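Local atomic coordinates of toxin-like protein (Paenibacillus larvae subsp. larvae BRL-230010, PDB entry 5DZQ), a protein that acts as a C3-like mono-ADP-ribosyltransferase toxin, probably moving ADP-ribose from NAD+ onto a Rho-type GTPase of its host. Residues 35-38 / 39-42; 55-58 / 59-63. One frame throughout, in Å; residues are numbered along the deposited sequence.

Contact 1: residues 35-38 / 39-42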
ATOM      1  N   LYS B  35      15.353 -19.216  14.129  1.00 55.51           N
ATOM      2  CA  LYS B  35      14.569 -19.386  15.348  1.00 50.54           C
ATOM      3  C   LYS B  35      13.106 -19.700  15.065  1.00 46.07           C
ATOM      4  O   LYS B  35      12.378 -20.120  15.958  1.00 49.64           O
ATOM      5  CB  LYS B  35      14.658 -18.130  16.222  1.00 58.57           C
ATOM      6  CG  LYS B  35      15.977 -17.961  16.974  1.00 66.69           C
ATOM      7  CD  LYS B  35      15.833 -16.946  18.104  1.00 71.56           C
ATOM      8  CE  LYS B  35      17.043 -16.944  19.032  1.00 81.55           C
ATOM      9  NZ  LYS B  35      18.207 -16.180  18.488  1.00 86.96           N
ATOM     10  N   LEU B  36      12.660 -19.480  13.832  1.00 42.20           N
ATOM     11  CA  LEU B  36      11.243 -19.643  13.525  1.00 39.69           C
ATOM     12  C   LEU B  36      10.876 -21.061  13.104  1.00 43.30           C
ATOM     13  O   LEU B  36      11.662 -21.771  12.472  1.00 46.81           O
ATOM     14  CB  LEU B  36      10.822 -18.672  12.426  1.00 39.27           C
ATOM     15  CG  LEU B  36      10.950 -17.186  12.751  1.00 41.96           C
ATOM     16  CD1 LEU B  36      10.524 -16.353  11.549  1.00 36.61           C
ATOM     17  CD2 LEU B  36      10.112 -16.846  13.975  1.00 44.29           C
ATOM     18  N   ARG B  37       9.667 -21.463  13.472  1.00 42.20           N
ATOM     19  CA  ARG B  37       9.069 -22.684  12.958  1.00 44.54           C
ATOM     20  C   ARG B  37       8.677 -22.470  11.497  1.00 45.31           C
ATOM     21  O   ARG B  37       8.568 -21.331  11.047  1.00 39.20           O
ATOM     22  CB  ARG B  37       7.853 -23.072  13.794  1.00 43.09           C
ATOM     23  CG  ARG B  37       8.189 -23.394  15.247  1.00 53.05           C
ATOM     24  CD  ARG B  37       6.938 -23.348  16.117  1.00 63.32           C
ATOM     25  NE  ARG B  37       5.892 -24.248  15.633  1.00 71.46           N
ATOM     26  CZ  ARG B  37       5.731 -25.504  16.046  1.00 74.78           C
ATOM     27  NH1 ARG B  37       6.549 -26.015  16.954  1.00 76.17           N
ATOM     28  NH2 ARG B  37       4.750 -26.246  15.551  1.00 72.88           N
ATOM     29  N   ALA B  38       8.460 -23.554  10.764  1.00 51.71           N
ATOM     30  CA  ALA B  38       8.097 -23.440   9.353  1.00 50.64           C
ATOM     31  C   ALA B  38       6.810 -22.633   9.158  1.00 46.03           C
ATOM     32  O   ALA B  38       6.710 -21.842   8.220  1.00 41.10           O
ATOM     33  CB  ALA B  38       7.958 -24.823   8.731  1.00 51.09           C
ATOM     34  N   ASN B  39       5.834 -22.821  10.045  1.00 41.91           N
ATOM     35  CA  ASN B  39       4.545 -22.142   9.904  1.00 44.21           C
ATOM     36  C   ASN B  39       4.660 -20.658  10.238  1.00 45.12           C
ATOM     37  O   ASN B  39       3.911 -19.841   9.706  1.00 36.52           O
ATOM     38  CB  ASN B  39       3.475 -22.795  10.785  1.00 45.20           C
ATOM     39  CG  ASN B  39       3.673 -22.500  12.270  1.00 52.01           C
ATOM     40  OD1 ASN B  39       4.570 -23.052  12.907  1.00 48.41           O
ATOM     41  ND2 ASN B  39       2.829 -21.635  12.823  1.00 45.04           N
ATOM     42  N   GLU B  40       5.605 -20.322  11.112  1.00 42.74           N
ATOM     43  CA  GLU B  40       5.856 -18.939  11.509  1.00 38.00           C
ATOM     44  C   GLU B  40       6.490 -18.157  10.371  1.00 35.34           C
ATOM     45  O   GLU B  40       6.132 -16.993  10.135  1.00 34.35           O
ATOM     46  CB  GLU B  40       6.755 -18.886  12.761  1.00 38.79           C
ATOM     47  CG  GLU B  40       6.016 -19.188  14.071  1.00 36.11           C
ATOM     48  CD  GLU B  40       6.936 -19.269  15.285  1.00 41.07           C
ATOM     49  OE1 GLU B  40       8.101 -19.701  15.144  1.00 43.28           O
ATOM     50  OE2 GLU B  40       6.486 -18.915  16.394  1.00 46.04           O
ATOM     51  N   LYS B  41       7.420 -18.790   9.658  1.00 35.22           N
ATOM     52  CA  LYS B  41       8.037 -18.149   8.494  1.00 38.67           C
ATOM     53  C   LYS B  41       6.995 -17.864   7.418  1.00 37.97           C
ATOM     54  O   LYS B  41       7.004 -16.799   6.812  1.00 36.55           O
ATOM     55  CB  LYS B  41       9.147 -19.013   7.886  1.00 37.71           C
ATOM     56  CG  LYS B  41      10.293 -19.393   8.815  1.00 48.31           C
ATOM     57  CD  LYS B  41      11.243 -20.367   8.107  1.00 51.98           C
ATOM     58  CE  LYS B  41      12.217 -21.032   9.073  1.00 65.13           C
ATOM     59  NZ  LYS B  41      13.216 -21.895   8.368  1.00 72.45           N
ATOM     60  N   GLU B  42       6.130 -18.845   7.159  1.00 35.98           N
ATOM     61  CA  GLU B  42       5.055 -18.695   6.184  1.00 34.21           C
ATOM     62  C   GLU B  42       4.148 -17.536   6.562  1.00 35.70           C
ATOM     63  O   GLU B  42       3.765 -16.710   5.721  1.00 32.65           O
ATOM     64  CB  GLU B  42       4.228 -19.982   6.084  1.00 39.24           C
ATOM     65  CG  GLU B  42       4.936 -21.125   5.374  1.00 46.32           C
ATOM     66  CD  GLU B  42       4.165 -22.431   5.461  1.00 54.00           C
ATOM     67  OE1 GLU B  42       3.160 -22.487   6.209  1.00 55.27           O
ATOM     68  OE2 GLU B  42       4.571 -23.402   4.789  1.00 54.18           O
TER
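At the edge of the Arg37 guanidinium, near its plane, lies the amide oxygen of Asn39: Arg37 NE donates to Asn39 OD1 over 3.3 Å, reaching the oxygen in the carbonyl plane. Guanidinium and amide are turned well away from coplanarity, 72° apart, so this is an edge-on bond and not a stack. The bend at chi3 of Arg37 (56°) folds the chain back beside Asn39. The second flat group, the Glu40 carboxylate, presents the anti side of OE1 to the backbone of Arg37, and the bond from Arg37 N to Glu40 OE1 (2.9 Å) is nearly straight at 172°. With Arg37 at the N-cap, Glu40 holds the third position of the helix, so its carboxylate makes one half of a capping box. A glutamate suits the place because it reaches back to the N-cap amide, and its negative charge probably interacts favourably with the helix dipole. The helical bonds begin here, with Lys41 N to Arg37 O (3.1 Å) and Glu42 N to Ala38 O (3.2 Å).

Just outside the cap, Leu36 CB touches Lys41 CG at 3.7 Å. These two residues occupy the positions of a hydrophobic staple, the aliphatic part of the extended lysine serving in place of an apolar side chain, while Lys41 CE passes 3.5 Å from Leu36 O. Leu36 CD2 also lies against Glu40 OE1, at 3.7 Å.

The turn joins helix 29-35 to helix 38-49 and rests on helix 69-83, where Leu36 touches Ala81 and Asn39 touches Lys77. Just beyond that helix, Lys84 forms a salt bridge with Glu40 OE1, giving this oxygen a second partner; on another side Glu42 packs against Asn114 of the second subunit.

Contact 2: residues 55-58 / 59-63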
ATOM      1  N   ASN B  55      -3.676  -4.964   9.228  1.00 27.33           N
ATOM      2  CA  ASN B  55      -3.566  -3.699   9.947  1.00 27.05           C
ATOM      3  C   ASN B  55      -4.860  -2.904  10.015  1.00 32.15           C
ATOM      4  O   ASN B  55      -5.104  -2.207  11.001  1.00 33.68           O
ATOM      5  CB  ASN B  55      -2.455  -2.857   9.334  1.00 29.84           C
ATOM      6  CG  ASN B  55      -1.087  -3.493   9.521  1.00 31.47           C
ATOM      7  OD1 ASN B  55      -0.873  -4.246  10.462  1.00 30.63           O
ATOM      8  ND2 ASN B  55      -0.165  -3.199   8.622  1.00 30.04           N
ATOM      9  N   THR B  56      -5.708  -2.992   8.991  1.00 29.26           N
ATOM     10  CA  THR B  56      -6.971  -2.280   9.075  1.00 31.34           C
ATOM     11  C   THR B  56      -7.847  -2.959  10.147  1.00 34.68           C
ATOM     12  O   THR B  56      -8.562  -2.287  10.888  1.00 35.73           O
ATOM     13  CB  THR B  56      -7.696  -2.214   7.701  1.00 33.65           C
ATOM     14  OG1 THR B  56      -7.879  -3.532   7.186  1.00 40.18           O
ATOM     15  CG2 THR B  56      -6.870  -1.425   6.717  1.00 37.05           C
ATOM     16  N   TYR B  57      -7.766  -4.282  10.262  1.00 31.58           N
ATOM     17  CA  TYR B  57      -8.484  -4.991  11.332  1.00 32.94           C
ATOM     18  C   TYR B  57      -8.011  -4.532  12.721  1.00 30.22           C
ATOM     19  O   TYR B  57      -8.815  -4.265  13.623  1.00 33.27           O
ATOM     20  CB  TYR B  57      -8.304  -6.509  11.212  1.00 29.55           C
ATOM     21  CG  TYR B  57      -8.828  -7.311  12.415  1.00 34.27           C
ATOM     22  CD1 TYR B  57     -10.188  -7.482  12.627  1.00 37.95           C
ATOM     23  CD2 TYR B  57      -7.952  -7.897  13.329  1.00 37.98           C
ATOM     24  CE1 TYR B  57     -10.671  -8.220  13.721  1.00 41.13           C
ATOM     25  CE2 TYR B  57      -8.418  -8.629  14.422  1.00 38.55           C
ATOM     26  CZ  TYR B  57      -9.778  -8.788  14.615  1.00 34.80           C
ATOM     27  OH  TYR B  57     -10.247  -9.514  15.705  1.00 36.61           O
ATOM     28  N   LEU B  58      -6.701  -4.451  12.892  1.00 29.12           N
ATOM     29  CA  LEU B  58      -6.132  -4.080  14.187  1.00 29.45           C
ATOM     30  C   LEU B  58      -6.483  -2.632  14.548  1.00 35.69           C
ATOM     31  O   LEU B  58      -6.844  -2.328  15.694  1.00 32.82           O
ATOM     32  CB  LEU B  58      -4.613  -4.285  14.162  1.00 29.47           C
ATOM     33  CG  LEU B  58      -4.181  -5.754  14.176  1.00 31.81           C
ATOM     34  CD1 LEU B  58      -2.702  -5.874  13.921  1.00 29.07           C
ATOM     35  CD2 LEU B  58      -4.528  -6.395  15.530  1.00 36.61           C
ATOM     36  N   ARG B  59      -6.395  -1.742  13.566  1.00 29.96           N
ATOM     37  CA  ARG B  59      -6.695  -0.330  13.791  1.00 35.50           C
ATOM     38  C   ARG B  59      -8.177  -0.110  14.065  1.00 37.97           C
ATOM     39  O   ARG B  59      -8.539   0.729  14.880  1.00 39.86           O
ATOM     40  CB  ARG B  59      -6.257   0.521  12.592  1.00 34.35           C
ATOM     41  CG  ARG B  59      -4.748   0.678  12.474  1.00 35.08           C
ATOM     42  CD  ARG B  59      -4.376   1.562  11.312  1.00 42.61           C
ATOM     43  NE  ARG B  59      -2.998   1.332  10.908  1.00 50.37           N
ATOM     44  CZ  ARG B  59      -2.642   0.856   9.720  1.00 59.51           C
ATOM     45  NH1 ARG B  59      -3.572   0.585   8.813  1.00 60.55           N
ATOM     46  NH2 ARG B  59      -1.358   0.670   9.432  1.00 59.96           N
ATOM     47  N   ALA B  60      -9.040  -0.885  13.410  1.00 37.18           N
ATOM     48  CA  ALA B  60     -10.470  -0.692  13.570  1.00 41.62           C
ATOM     49  C   ALA B  60     -10.872  -0.927  15.023  1.00 46.11           C
ATOM     50  O   ALA B  60     -11.771  -0.274  15.541  1.00 42.09           O
ATOM     51  CB  ALA B  60     -11.240  -1.615  12.649  1.00 42.78           C
ATOM     52  N   ASN B  61     -10.178  -1.848  15.682  1.00 37.45           N
ATOM     53  CA  ASN B  61     -10.542  -2.247  17.035  1.00 40.39           C
ATOM     54  C   ASN B  61      -9.541  -1.771  18.087  1.00 37.79           C
ATOM     55  O   ASN B  61      -9.525  -2.274  19.223  1.00 40.40           O
ATOM     56  CB  ASN B  61     -10.694  -3.762  17.086  1.00 45.92           C
ATOM     57  CG  ASN B  61     -11.725  -4.267  16.098  1.00 50.58           C
ATOM     58  OD1 ASN B  61     -12.904  -3.919  16.200  1.00 43.39           O
ATOM     59  ND2 ASN B  61     -11.291  -5.089  15.137  1.00 38.89           N
ATOM     60  N   GLU B  62      -8.719  -0.800  17.699  1.00 35.94           N
ATOM     61  CA  GLU B  62      -7.750  -0.182  18.598  1.00 40.04           C
ATOM     62  C   GLU B  62      -6.854  -1.236  19.226  1.00 42.48           C
ATOM     63  O   GLU B  62      -6.589  -1.207  20.432  1.00 42.54           O
ATOM     64  CB  GLU B  62      -8.459   0.632  19.690  1.00 48.35           C
ATOM     65  CG  GLU B  62      -9.184   1.853  19.165  1.00 62.17           C
ATOM     66  CD  GLU B  62      -9.793   2.697  20.269  1.00 76.63           C
ATOM     67  OE1 GLU B  62      -9.834   2.228  21.429  1.00 82.73           O
ATOM     68  OE2 GLU B  62     -10.229   3.829  19.976  1.00 79.22           O
ATOM     69  N   GLY B  63      -6.432  -2.191  18.405  1.00 36.16           N
ATOM     70  CA  GLY B  63      -5.430  -3.156  18.816  1.00 42.46           C
ATOM     71  C   GLY B  63      -5.947  -4.255  19.719  1.00 42.17           C
ATOM     72  O   GLY B  63      -5.162  -5.033  20.255  1.00 47.25           O
TER
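From Asn55 to Ala60 the chain is still helical, with Arg59 N bonded to Asn55 O and Ala60 N to Thr56 O, both at 2.9 Å. Regularity fails at Asn61, whose backbone N makes only long, weak bonds to the carbonyls of Tyr57 and Leu58. Glu62 then takes a positive phi (55°), and the chain turns back so that Gly63 N meets Leu58 O at 2.7 Å while Glu62 N bonds to Arg59 O at 3.2 Å. Gly63 also has a positive phi, which glycine adopts easily for want of a side chain.

Asn61 ND2 lies over one face of the Tyr57 ring, 3.5 Å from Tyr57 CE1, with the amide plane steeply inclined to the ring at 71°. The same nitrogen reaches Tyr57 O in a weak bond of 3.0 Å, so the short polar side chain adds a second weak bond to the carbonyl that Asn61 N reaches only at long range, and may partly compensate there. The ring's hydroxyl is held elsewhere, by Asp72 and the amide of Lys68.

Arg59 runs its extended chain back along the helix, laying one guanidinium face on Asn55 CB, which stands 3.3 Å above that plane and off-centre. Asn55 spends its amide on Tyr138 N and Tyr47 OH, and Arg59 NE forms a salt bridge with Glu135; both side chains thus tie this helix to the region around the end of strand 132-135.

The two backbone bonds, Glu62 N to Arg59 O lying within the span of Gly63 N to Leu58 O, with Glu62 as the C-prime residue, are the signature of a Schellman motif, here ending helix 51-60.

In the fold
The two contacts mark opposite kinds of helix end on consecutive helices: contact 1 starts helix 38-49 and contact 2 finishes helix 51-60. Their centres are 24 Å apart, and the nearest atoms about 14 Å, so they do not touch. Contact 1 lies at the surface, 22 Å from the centre of the chain, and relies on a carboxylate capping an amide at the helix start; contact 2, at 14 Å, is partly buried and satisfies carbonyls through a reversed backbone. Both have side chains on helix 69-83 and on the second subunit, but contact 2 is also bonded to residues near the central sheet.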